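Local coordinates for protein aryl acylamidase (bacterium CSBL00001, PDB 4YJ6) that probably hydrolyses the amide bond of N-acylated aryl amines, as an enzyme of the amidase signature family, at residues Q284-L289 against L396-A401; L273-G278 against D288-A293; A332-L337 against I342-E347; S95-G98 against A102-D105. All coordinates share one frame; numbering follows the deposited sequence.

Contact 1. Residues Q284-L289 against L396-A401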
loop_
_atom_site.group_PDB
_atom_site.type_symbol
_atom_site.label_atom_id
_atom_site.label_comp_id
_atom_site.label_asym_id
_atom_site.label_seq_id
_atom_site.Cartn_x
_atom_site.Cartn_y
_atom_site.Cartn_z
ATOM N N GLN A 284 -10.021 21.389 4.233
ATOM C CA GLN A 284 -11.363 21.389 4.762
ATOM C C GLN A 284 -12.314 20.465 3.992
ATOM O O GLN A 284 -13.171 19.824 4.586
ATOM C CB GLN A 284 -11.920 22.834 4.753
ATOM C CG GLN A 284 -13.240 22.928 5.425
ATOM C CD GLN A 284 -13.152 22.575 6.897
ATOM O OE1 GLN A 284 -12.344 23.154 7.648
ATOM N NE2 GLN A 284 -13.989 21.643 7.330
ATOM N N GLU A 285 -12.181 20.408 2.666
ATOM C CA GLU A 285 -13.071 19.564 1.870
ATOM C C GLU A 285 -12.952 18.069 2.250
ATOM O O GLU A 285 -13.924 17.310 2.188
ATOM C CB GLU A 285 -12.788 19.714 0.366
ATOM C CG GLU A 285 -13.022 21.125 -0.159
ATOM C CD GLU A 285 -11.842 22.086 0.064
ATOM O OE1 GLU A 285 -10.737 21.695 0.555
ATOM O OE2 GLU A 285 -12.027 23.280 -0.278
ATOM N N ILE A 286 -11.748 17.684 2.613
ATOM C CA ILE A 286 -11.494 16.303 3.052
ATOM C C ILE A 286 -12.131 16.091 4.427
ATOM O O ILE A 286 -12.863 15.122 4.641
ATOM C CB ILE A 286 -10.006 16.021 3.109
ATOM C CG1 ILE A 286 -9.453 15.887 1.678
ATOM C CG2 ILE A 286 -9.730 14.695 3.929
ATOM C CD1 ILE A 286 -7.921 15.739 1.632
ATOM N N GLN A 287 -11.931 17.042 5.342
ATOM C CA GLN A 287 -12.611 16.946 6.638
ATOM C C GLN A 287 -14.123 16.783 6.470
ATOM O O GLN A 287 -14.753 15.931 7.105
ATOM C CB GLN A 287 -12.332 18.163 7.503
ATOM C CG GLN A 287 -10.880 18.381 7.818
ATOM C CD GLN A 287 -10.683 19.427 8.918
ATOM O OE1 GLN A 287 -11.395 19.425 9.928
ATOM N NE2 GLN A 287 -9.728 20.334 8.707
ATOM N N ASP A 288 -14.725 17.614 5.628
ATOM C CA ASP A 288 -16.162 17.521 5.445
ATOM C C ASP A 288 -16.619 16.193 4.870
ATOM O O ASP A 288 -17.671 15.650 5.262
ATOM C CB ASP A 288 -16.666 18.651 4.519
ATOM C CG ASP A 288 -16.493 20.033 5.131
ATOM O OD1 ASP A 288 -16.250 20.140 6.359
ATOM O OD2 ASP A 288 -16.601 21.011 4.352
ATOM N N LEU A 289 -15.845 15.674 3.925
ATOM C CA LEU A 289 -16.202 14.424 3.275
ATOM C C LEU A 289 -16.152 13.293 4.297
ATOM O O LEU A 289 -16.992 12.410 4.298
ATOM C CB LEU A 289 -15.242 14.140 2.098
ATOM C CG LEU A 289 -15.527 12.878 1.302
ATOM C CD1 LEU A 289 -16.835 13.001 0.520
ATOM C CD2 LEU A 289 -14.313 12.586 0.359
ATOM N N LEU A 396 -12.055 6.162 13.058
ATOM C CA LEU A 396 -12.119 6.671 11.684
ATOM C C LEU A 396 -11.348 7.972 11.583
ATOM O O LEU A 396 -11.400 8.799 12.491
ATOM C CB LEU A 396 -13.567 6.964 11.275
ATOM C CG LEU A 396 -14.540 5.818 11.450
ATOM C CD1 LEU A 396 -15.955 6.310 11.117
ATOM C CD2 LEU A 396 -14.098 4.660 10.546
ATOM N N ALA A 397 -10.712 8.189 10.444
ATOM C CA ALA A 397 -9.986 9.435 10.172
ATOM C C ALA A 397 -9.887 9.564 8.666
ATOM O O ALA A 397 -10.132 8.601 7.964
ATOM C CB ALA A 397 -8.563 9.391 10.827
ATOM N N PRO A 398 -9.540 10.753 8.144
ATOM C CA PRO A 398 -9.202 10.799 6.722
ATOM C C PRO A 398 -7.897 10.035 6.534
ATOM O O PRO A 398 -7.022 10.114 7.393
ATOM C CB PRO A 398 -8.960 12.300 6.427
ATOM C CG PRO A 398 -9.475 13.052 7.690
ATOM C CD PRO A 398 -9.305 12.042 8.827
ATOM N N THR A 399 -7.740 9.328 5.423
ATOM C CA THR A 399 -6.457 8.654 5.185
ATOM C C THR A 399 -5.326 9.671 5.067
ATOM O O THR A 399 -4.248 9.459 5.608
ATOM C CB THR A 399 -6.545 7.833 3.892
ATOM O OG1 THR A 399 -7.701 7.003 3.997
ATOM C CG2 THR A 399 -5.271 6.971 3.655
ATOM N N LEU A 400 -5.598 10.774 4.350
ATOM C CA LEU A 400 -4.585 11.744 4.000
ATOM C C LEU A 400 -5.067 13.168 4.254
ATOM O O LEU A 400 -6.267 13.428 4.261
ATOM C CB LEU A 400 -4.259 11.669 2.511
ATOM C CG LEU A 400 -3.829 10.284 2.051
ATOM C CD1 LEU A 400 -3.674 10.285 0.535
ATOM C CD2 LEU A 400 -2.509 9.954 2.747
ATOM N N ALA A 401 -4.107 14.071 4.419
ATOM C CA ALA A 401 -4.432 15.479 4.734
ATOM C C ALA A 401 -4.694 16.331 3.487
ATOM O O ALA A 401 -5.111 17.492 3.631
ATOM C CB ALA A 401 -3.302 16.090 5.512
#

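Contact 2. Residues L273-G278 against D288-A293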
loop_
_atom_site.group_PDB
_atom_site.type_symbol
_atom_site.label_atom_id
_atom_site.label_comp_id
_atom_site.label_asym_id
_atom_site.label_seq_id
_atom_site.Cartn_x
_atom_site.Cartn_y
_atom_site.Cartn_z
ATOM N N LEU A 273 -14.161 9.078 16.026
ATOM C CA LEU A 273 -13.927 9.812 14.775
ATOM C C LEU A 273 -12.963 10.967 15.054
ATOM O O LEU A 273 -13.103 11.680 16.056
ATOM C CB LEU A 273 -15.269 10.374 14.254
ATOM C CG LEU A 273 -15.174 11.335 13.077
ATOM C CD1 LEU A 273 -14.583 10.649 11.858
ATOM C CD2 LEU A 273 -16.590 11.921 12.769
ATOM N N THR A 274 -11.953 11.136 14.200
ATOM C CA THR A 274 -11.116 12.343 14.257
ATOM C C THR A 274 -10.920 12.862 12.849
ATOM O O THR A 274 -10.776 12.078 11.918
ATOM C CB THR A 274 -9.753 12.065 14.900
ATOM O OG1 THR A 274 -8.978 13.270 14.907
ATOM C CG2 THR A 274 -8.977 10.905 14.152
ATOM N N LEU A 275 -10.949 14.182 12.659
ATOM C CA LEU A 275 -10.715 14.715 11.323
ATOM C C LEU A 275 -9.264 15.105 11.057
ATOM O O LEU A 275 -8.918 15.442 9.937
ATOM C CB LEU A 275 -11.669 15.898 11.050
ATOM C CG LEU A 275 -13.138 15.488 11.221
ATOM C CD1 LEU A 275 -14.042 16.719 11.053
ATOM C CD2 LEU A 275 -13.552 14.367 10.246
ATOM N N ASN A 276 -8.398 15.057 12.072
ATOM C CA ASN A 276 -7.019 15.467 11.885
ATOM C C ASN A 276 -6.088 14.954 12.973
ATOM O O ASN A 276 -4.943 15.404 13.067
ATOM C CB ASN A 276 -6.947 17.014 11.857
ATOM C CG ASN A 276 -7.518 17.648 13.109
ATOM O OD1 ASN A 276 -7.828 16.984 14.108
ATOM N ND2 ASN A 276 -7.740 18.976 13.031
ATOM N N TYR A 277 -6.557 13.958 13.744
ATOM C CA TYR A 277 -5.810 13.415 14.884
ATOM C C TYR A 277 -5.351 14.496 15.845
ATOM O O TYR A 277 -4.412 14.289 16.626
ATOM C CB TYR A 277 -4.582 12.601 14.414
ATOM C CG TYR A 277 -4.872 11.419 13.507
ATOM C CD1 TYR A 277 -5.144 10.142 14.041
ATOM C CD2 TYR A 277 -4.820 11.538 12.146
ATOM C CE1 TYR A 277 -5.357 9.018 13.207
ATOM C CE2 TYR A 277 -5.011 10.404 11.290
ATOM C CZ TYR A 277 -5.292 9.151 11.834
ATOM O OH TYR A 277 -5.486 8.055 10.983
ATOM N N GLY A 278 -6.053 15.634 15.819
ATOM C CA GLY A 278 -5.747 16.748 16.703
ATOM C C GLY A 278 -4.470 17.504 16.414
ATOM O O GLY A 278 -4.174 18.487 17.107
ATOM N N ASP A 288 -14.725 17.614 5.628
ATOM C CA ASP A 288 -16.162 17.521 5.445
ATOM C C ASP A 288 -16.619 16.193 4.870
ATOM O O ASP A 288 -17.671 15.650 5.262
ATOM C CB ASP A 288 -16.666 18.651 4.519
ATOM C CG ASP A 288 -16.493 20.033 5.131
ATOM O OD1 ASP A 288 -16.250 20.140 6.359
ATOM O OD2 ASP A 288 -16.601 21.011 4.352
ATOM N N LEU A 289 -15.845 15.674 3.925
ATOM C CA LEU A 289 -16.202 14.424 3.275
ATOM C C LEU A 289 -16.152 13.293 4.297
ATOM O O LEU A 289 -16.992 12.410 4.298
ATOM C CB LEU A 289 -15.242 14.140 2.098
ATOM C CG LEU A 289 -15.527 12.878 1.302
ATOM C CD1 LEU A 289 -16.835 13.001 0.520
ATOM C CD2 LEU A 289 -14.313 12.586 0.359
ATOM N N ILE A 290 -15.160 13.327 5.179
ATOM C CA ILE A 290 -15.027 12.263 6.179
ATOM C C ILE A 290 -16.127 12.382 7.255
ATOM O O ILE A 290 -16.625 11.369 7.771
ATOM C CB ILE A 290 -13.614 12.254 6.816
ATOM C CG1 ILE A 290 -12.534 12.037 5.743
ATOM C CG2 ILE A 290 -13.523 11.204 7.957
ATOM C CD1 ILE A 290 -12.783 10.932 4.796
ATOM N N GLY A 291 -16.514 13.615 7.593
ATOM C CA GLY A 291 -17.627 13.785 8.510
ATOM C C GLY A 291 -18.889 13.145 7.967
ATOM O O GLY A 291 -19.687 12.564 8.704
ATOM N N LYS A 292 -19.086 13.279 6.658
ATOM C CA LYS A 292 -20.241 12.689 6.000
ATOM C C LYS A 292 -20.117 11.172 5.996
ATOM O O LYS A 292 -21.054 10.451 6.334
ATOM C CB LYS A 292 -20.289 13.200 4.563
ATOM C CG LYS A 292 -21.583 12.935 3.827
ATOM C CD LYS A 292 -21.640 13.790 2.550
ATOM C CE LYS A 292 -23.071 14.072 2.104
ATOM N NZ LYS A 292 -23.084 15.157 1.059
ATOM N N ALA A 293 -18.936 10.680 5.629
ATOM C CA ALA A 293 -18.730 9.238 5.533
ATOM C C ALA A 293 -18.949 8.556 6.864
ATOM O O ALA A 293 -19.506 7.484 6.925
ATOM C CB ALA A 293 -17.324 8.930 5.004
#

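Contact 3. Residues A332-L337 against I342-E347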
loop_
_atom_site.group_PDB
_atom_site.type_symbol
_atom_site.label_atom_id
_atom_site.label_comp_id
_atom_site.label_asym_id
_atom_site.label_seq_id
_atom_site.Cartn_x
_atom_site.Cartn_y
_atom_site.Cartn_z
ATOM N N ALA A 332 21.921 1.850 5.851
ATOM C CA ALA A 332 22.542 0.528 5.864
ATOM C C ALA A 332 22.505 -0.111 4.490
ATOM O O ALA A 332 23.489 -0.729 4.065
ATOM C CB ALA A 332 21.854 -0.397 6.904
ATOM N N SER A 333 21.378 0.014 3.790
ATOM C CA SER A 333 21.281 -0.468 2.409
ATOM C C SER A 333 22.326 0.210 1.503
ATOM O O SER A 333 23.036 -0.452 0.720
ATOM C CB SER A 333 19.872 -0.216 1.856
ATOM O OG SER A 333 19.826 -0.430 0.446
HETATM N N MSE A 334 22.417 1.536 1.580
HETATM C CA MSE A 334 23.375 2.244 0.734
HETATM C C MSE A 334 24.817 1.855 1.055
HETATM O O MSE A 334 25.637 1.725 0.157
HETATM C CB MSE A 334 23.212 3.733 0.889
HETATM C CG MSE A 334 21.888 4.143 0.309
HETATM SE SE MSE A 334 21.594 5.996 0.591
HETATM C CE MSE A 334 23.205 6.703 -0.399
ATOM N N GLN A 335 25.127 1.700 2.334
ATOM C CA GLN A 335 26.477 1.308 2.729
ATOM C C GLN A 335 26.784 -0.102 2.176
ATOM O O GLN A 335 27.871 -0.352 1.667
ATOM C CB GLN A 335 26.622 1.323 4.262
ATOM C CG GLN A 335 26.542 2.719 4.909
ATOM C CD GLN A 335 27.824 3.533 4.718
ATOM O OE1 GLN A 335 28.863 2.997 4.313
ATOM N NE2 GLN A 335 27.750 4.834 4.993
ATOM N N ALA A 336 25.827 -1.023 2.288
ATOM C CA ALA A 336 26.039 -2.396 1.788
ATOM C C ALA A 336 26.209 -2.397 0.264
ATOM O O ALA A 336 27.080 -3.088 -0.259
ATOM C CB ALA A 336 24.903 -3.314 2.193
ATOM N N LEU A 337 25.400 -1.623 -0.451
ATOM C CA LEU A 337 25.527 -1.549 -1.911
ATOM C C LEU A 337 26.898 -1.008 -2.301
ATOM O O LEU A 337 27.515 -1.513 -3.241
ATOM C CB LEU A 337 24.434 -0.653 -2.540
ATOM C CG LEU A 337 23.033 -1.280 -2.505
ATOM C CD1 LEU A 337 21.952 -0.281 -2.881
ATOM C CD2 LEU A 337 23.013 -2.460 -3.446
ATOM N N ILE A 342 28.411 -0.682 -5.867
ATOM C CA ILE A 342 27.480 0.273 -6.451
ATOM C C ILE A 342 27.355 1.458 -5.506
ATOM O O ILE A 342 26.662 1.374 -4.503
ATOM C CB ILE A 342 26.101 -0.347 -6.695
ATOM C CG1 ILE A 342 26.275 -1.647 -7.491
ATOM C CG2 ILE A 342 25.198 0.635 -7.441
ATOM C CD1 ILE A 342 24.982 -2.314 -7.860
ATOM N N ASP A 343 28.024 2.556 -5.840
ATOM C CA ASP A 343 28.260 3.629 -4.876
ATOM C C ASP A 343 27.290 4.783 -5.130
ATOM O O ASP A 343 27.465 5.561 -6.074
ATOM C CB ASP A 343 29.701 4.122 -5.025
ATOM C CG ASP A 343 30.108 5.115 -3.950
ATOM O OD1 ASP A 343 29.242 5.552 -3.166
ATOM O OD2 ASP A 343 31.310 5.456 -3.887
ATOM N N LEU A 344 26.264 4.879 -4.278
ATOM C CA LEU A 344 25.223 5.894 -4.391
ATOM C C LEU A 344 25.601 7.161 -3.618
ATOM O O LEU A 344 24.896 8.163 -3.676
ATOM C CB LEU A 344 23.891 5.319 -3.880
ATOM C CG LEU A 344 23.377 4.201 -4.789
ATOM C CD1 LEU A 344 22.392 3.261 -4.066
ATOM C CD2 LEU A 344 22.733 4.818 -6.027
ATOM N N TYR A 345 26.710 7.119 -2.893
ATOM C CA TYR A 345 27.218 8.318 -2.244
ATOM C C TYR A 345 28.086 9.134 -3.207
ATOM O O TYR A 345 28.159 10.362 -3.111
ATOM C CB TYR A 345 28.053 7.947 -1.037
ATOM C CG TYR A 345 27.270 7.489 0.169
ATOM C CD1 TYR A 345 26.657 8.413 1.017
ATOM C CD2 TYR A 345 27.176 6.137 0.489
ATOM C CE1 TYR A 345 25.955 7.997 2.131
ATOM C CE2 TYR A 345 26.480 5.715 1.608
ATOM C CZ TYR A 345 25.872 6.652 2.418
ATOM O OH TYR A 345 25.178 6.262 3.533
ATOM N N GLY A 346 28.762 8.438 -4.118
ATOM C CA GLY A 346 29.730 9.064 -5.009
ATOM C C GLY A 346 29.317 9.014 -6.467
ATOM O O GLY A 346 28.540 9.841 -6.932
ATOM N N GLU A 347 29.840 8.031 -7.193
ATOM C CA GLU A 347 29.610 7.930 -8.634
ATOM C C GLU A 347 28.145 8.109 -9.031
ATOM O O GLU A 347 27.839 8.809 -9.992
ATOM C CB GLU A 347 30.101 6.580 -9.168
ATOM C CG GLU A 347 29.979 6.519 -10.676
ATOM C CD GLU A 347 30.507 5.235 -11.280
ATOM O OE1 GLU A 347 30.933 4.341 -10.508
ATOM O OE2 GLU A 347 30.465 5.134 -12.527
HETATM O O HOH W 1 25.721 2.882 -2.336
#

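Contact 4. Residues S95-G98 against A102-D105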
loop_
_atom_site.group_PDB
_atom_site.type_symbol
_atom_site.label_atom_id
_atom_site.label_comp_id
_atom_site.label_asym_id
_atom_site.label_seq_id
_atom_site.Cartn_x
_atom_site.Cartn_y
_atom_site.Cartn_z
ATOM N N SER A 95 15.453 -5.612 -9.180
ATOM C CA SER A 95 15.046 -4.884 -7.982
ATOM C C SER A 95 15.795 -3.563 -7.980
ATOM O O SER A 95 16.991 -3.546 -7.741
ATOM C CB SER A 95 15.405 -5.700 -6.732
ATOM O OG SER A 95 15.044 -4.949 -5.552
ATOM N N THR A 96 15.101 -2.459 -8.249
ATOM C CA THR A 96 15.787 -1.176 -8.370
ATOM C C THR A 96 15.543 -0.254 -7.185
ATOM O O THR A 96 15.986 0.892 -7.214
ATOM C CB THR A 96 15.388 -0.436 -9.668
ATOM O OG1 THR A 96 14.049 0.066 -9.589
ATOM C CG2 THR A 96 15.506 -1.366 -10.882
ATOM N N LEU A 97 14.854 -0.751 -6.153
ATOM C CA LEU A 97 14.522 0.057 -4.961
ATOM C C LEU A 97 13.847 1.355 -5.376
ATOM O O LEU A 97 14.177 2.442 -4.874
ATOM C CB LEU A 97 15.784 0.351 -4.135
ATOM C CG LEU A 97 16.616 -0.904 -3.802
ATOM C CD1 LEU A 97 17.817 -0.560 -2.873
ATOM C CD2 LEU A 97 15.729 -1.966 -3.165
ATOM N N GLY A 98 12.867 1.251 -6.271
ATOM C CA GLY A 98 12.098 2.425 -6.651
ATOM C C GLY A 98 12.803 3.338 -7.646
ATOM O O GLY A 98 12.769 4.569 -7.528
ATOM N N ALA A 102 21.310 3.016 -11.080
ATOM C CA ALA A 102 22.515 2.234 -10.874
ATOM C C ALA A 102 22.214 0.767 -10.582
ATOM O O ALA A 102 23.100 -0.083 -10.700
ATOM C CB ALA A 102 23.347 2.811 -9.721
ATOM N N LEU A 103 20.980 0.472 -10.181
ATOM C CA LEU A 103 20.613 -0.912 -9.844
ATOM C C LEU A 103 19.879 -1.630 -10.971
ATOM O O LEU A 103 19.355 -2.724 -10.751
ATOM C CB LEU A 103 19.694 -0.919 -8.603
ATOM C CG LEU A 103 20.370 -0.439 -7.319
ATOM C CD1 LEU A 103 19.348 -0.425 -6.145
ATOM C CD2 LEU A 103 21.523 -1.355 -7.017
ATOM N N LYS A 104 19.827 -1.034 -12.162
ATOM C CA LYS A 104 18.980 -1.567 -13.221
ATOM C C LYS A 104 19.372 -2.990 -13.662
ATOM O O LYS A 104 18.535 -3.711 -14.195
ATOM C CB LYS A 104 18.975 -0.625 -14.420
ATOM C CG LYS A 104 20.270 -0.638 -15.207
ATOM C CD LYS A 104 20.223 0.370 -16.337
ATOM C CE LYS A 104 21.426 0.202 -17.256
ATOM N NZ LYS A 104 21.327 1.111 -18.429
ATOM N N ASP A 105 20.622 -3.386 -13.434
ATOM C CA ASP A 105 21.106 -4.721 -13.835
ATOM C C ASP A 105 21.054 -5.760 -12.709
ATOM O O ASP A 105 21.430 -6.928 -12.901
ATOM C CB ASP A 105 22.552 -4.629 -14.340
ATOM C CG ASP A 105 22.689 -3.809 -15.623
ATOM O OD1 ASP A 105 21.702 -3.672 -16.377
ATOM O OD2 ASP A 105 23.811 -3.303 -15.864
HETATM O O HOH W 2 17.288 -4.531 -11.097
#

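Contact 1. Residues Q284-L289 against L396-A401
Ile286 meets Pro398 where the first turn of helix 284-299 is laid against strand 394-398, a helix-on-sheet contact at one face of the large mixed sheet of this amidase signature fold. The apolar part rests almost wholly on the two branches of one isoleucine. Its CG2 methyl lies 3.5 Å from Pro398 CB, with the proline CG a little farther off, and the two side chains cross obliquely. The Leu400 carbonyl oxygen lies 3.7 Å from Ile286 CG2, a van der Waals approach. The other branch runs out nearly straight, chi2 174°, and brings Ile286 CD1 to 3.8 Å from Ala401 C. With CG1 anti to the carbonyl carbon and CG2 anti to the backbone N, the residue forks over the point where the strand gives way to loop. Met403 and Ile451 also touch this side chain, which is buried. Cutting Ile286 back to an alanine would probably strip the Pro398 ring and the Ala401 peptide of the two methyls that reach them from this helix turn and open a gap between helix and strand end.

A backbone hydrogen bond between Ala401 and Gln283 ties the loop to the start of the helix. On the far side of the helix, away from the strand, Gln284 NE2 donates to Asp288 OD1 at 2.9 Å, bridging one turn. The aspartate oxygen lies in the plane of the glutamine amide, but the nitrogen meets Asp288 OD1 from above the carboxylate plane, 43° out of it.

Contact 2. Residues L273-G278 against D288-A293
Leu273, Leu275 and Ile290 meet inside a beta-alpha-beta crossover: strand 270-273 leads through a loop into helix 284-299, which returns the chain to the parallel neighbouring strand 303-306. The CG2 methyl of Ile290 is the point on which both leucines bear. Leu275 CD2 comes within 3.9 Å of Ile290 CG2, the two side chains running past one another in opposite senses. Leu273 CD1 reaches the same Ile290 CG2 at 4.1 Å and comes at it on a slant. The bond from CA to CB of Leu275 does not aim at the helix; holding CG anti to the carbonyl carbon, chi1 -57°, the residue swings its tip there, and CD2 also settles 4.0 Å from Gly291 N, where the helix offers bare backbone.

The loop that places Leu275 is shaped by an Asx turn at the next residue. Asn276 OD1 accepts from Gly278 N at 2.8 Å, the nitrogen standing above the carbonyl plane. Just upstream, Thr274 OG1 receives two weak bonds, from Asn276 N and Tyr277 N, which help fold the chain back. The Thr274 CG2 methyl covers one face of the Tyr277 ring, 3.9 Å above its plane and offset toward the rim. Neighbours carry the leucine cluster into the sheet: Phe306 touches both Leu273 and Leu275, and Ile290 rests on Pro398 and Met458.

Contact 3. Residues A332-L337 against I342-E347
Met334 holds CG anti to the carbonyl carbon (chi1 -68°), as Tyr345 does, and the selenomethionine then bends at its last torsion, chi3 60°, folding its CE methyl over the tyrosine ring. Met334 CE sits 3.8 Å from the centroid of the Tyr345 ring and only 6° off its normal, a CH-pi contact over the face, while the selenium lies obliquely, completing a Met-aromatic pair. The same Met334 CE packs 3.8 Å from Leu344 CB, and one turn on Leu337 CD1 meets Leu344 CD1 at 3.8 Å. Gln335 crosses the tyrosine at about a right angle, its NE2 3.3 Å from Tyr345 OH; its OE1 binds Arg338.

The chain reverses after helix 315-339. Ile342 N donates to Leu337 O at 2.9 Å, and a water gives hydrogens to Met334 O and Ile342 O and accepts from Leu344 N. Asp343 OD1 takes Tyr345 N in an Asx turn. Were Tyr345 an alanine, the Met334 methyl would probably lose the flat surface it rests on and be freer to turn.

Late helix carbonyls are thus satisfied by loop backbone and by water, which implies that the turn is pinned by polar bonds as well as by methyl and ring contacts.

Contact 4. Residues S95-G98 against A102-D105
Leu103, at the 3-10 turn, can be followed outward against the loop 95-98. Its CB starts 3.9 Å from Ser95 O, and Thr96 CA lies equally near, so the first carbon already rests on main-chain atoms. CG, anti to the carbonyl carbon (chi1 -66°), is the fork that parts the two methyls. CD1 takes the Leu97 side and stops 3.6 Å from Leu97 CD1, with Leu97 CG at the same range. The Thr96 carbonyl oxygen is also close, 3.8 Å from Leu103 CD1. The other branch faces helix 315-339, where Leu337 touches both Leu103 and Leu97.

Backbone and water complete the join. One water accepts from Ser95 N at 2.9 Å and donates to Leu103 O at 2.8 Å, linking loop to turn where the two main chains do not bond directly. Beside it the Thr96 CG2 methyl lies 4.2 Å from Lys104 CA, while its OG1 is engaged by Asp85 and Gly99 N.

The leucine tip meets mainly apolar groups, with the Thr96 carbonyl oxygen at its flank, while the peptide groups near its root use water. This implies a loop folded back on itself on the way from strand 80-84 to helix 115-122, held in part by the Leu97-Leu103 methyl contact and the water bridge.

How the contacts relate
The four contacts form two pairs at separate places in the fold. Contacts 1 and 2 have centres about 5 Å apart and share Asp288 and Leu289 of helix 284-299; Leu396 O and Thr274 N, 2.9 Å apart and probably hydrogen-bonded, join their parallel strands. Contacts 3 and 4, centres about 12 Å apart, meet through Ile342 CD1 and Leu103 CD2 at 3.7 Å, so the turn after helix 315-339 leans on loop 95-105. Contact 3 is nested in the long chain excursion that contact 1 closes, yet their centres lie about 39 Å apart. Contact 4 lies across the chain's centre from contacts 1 and 2.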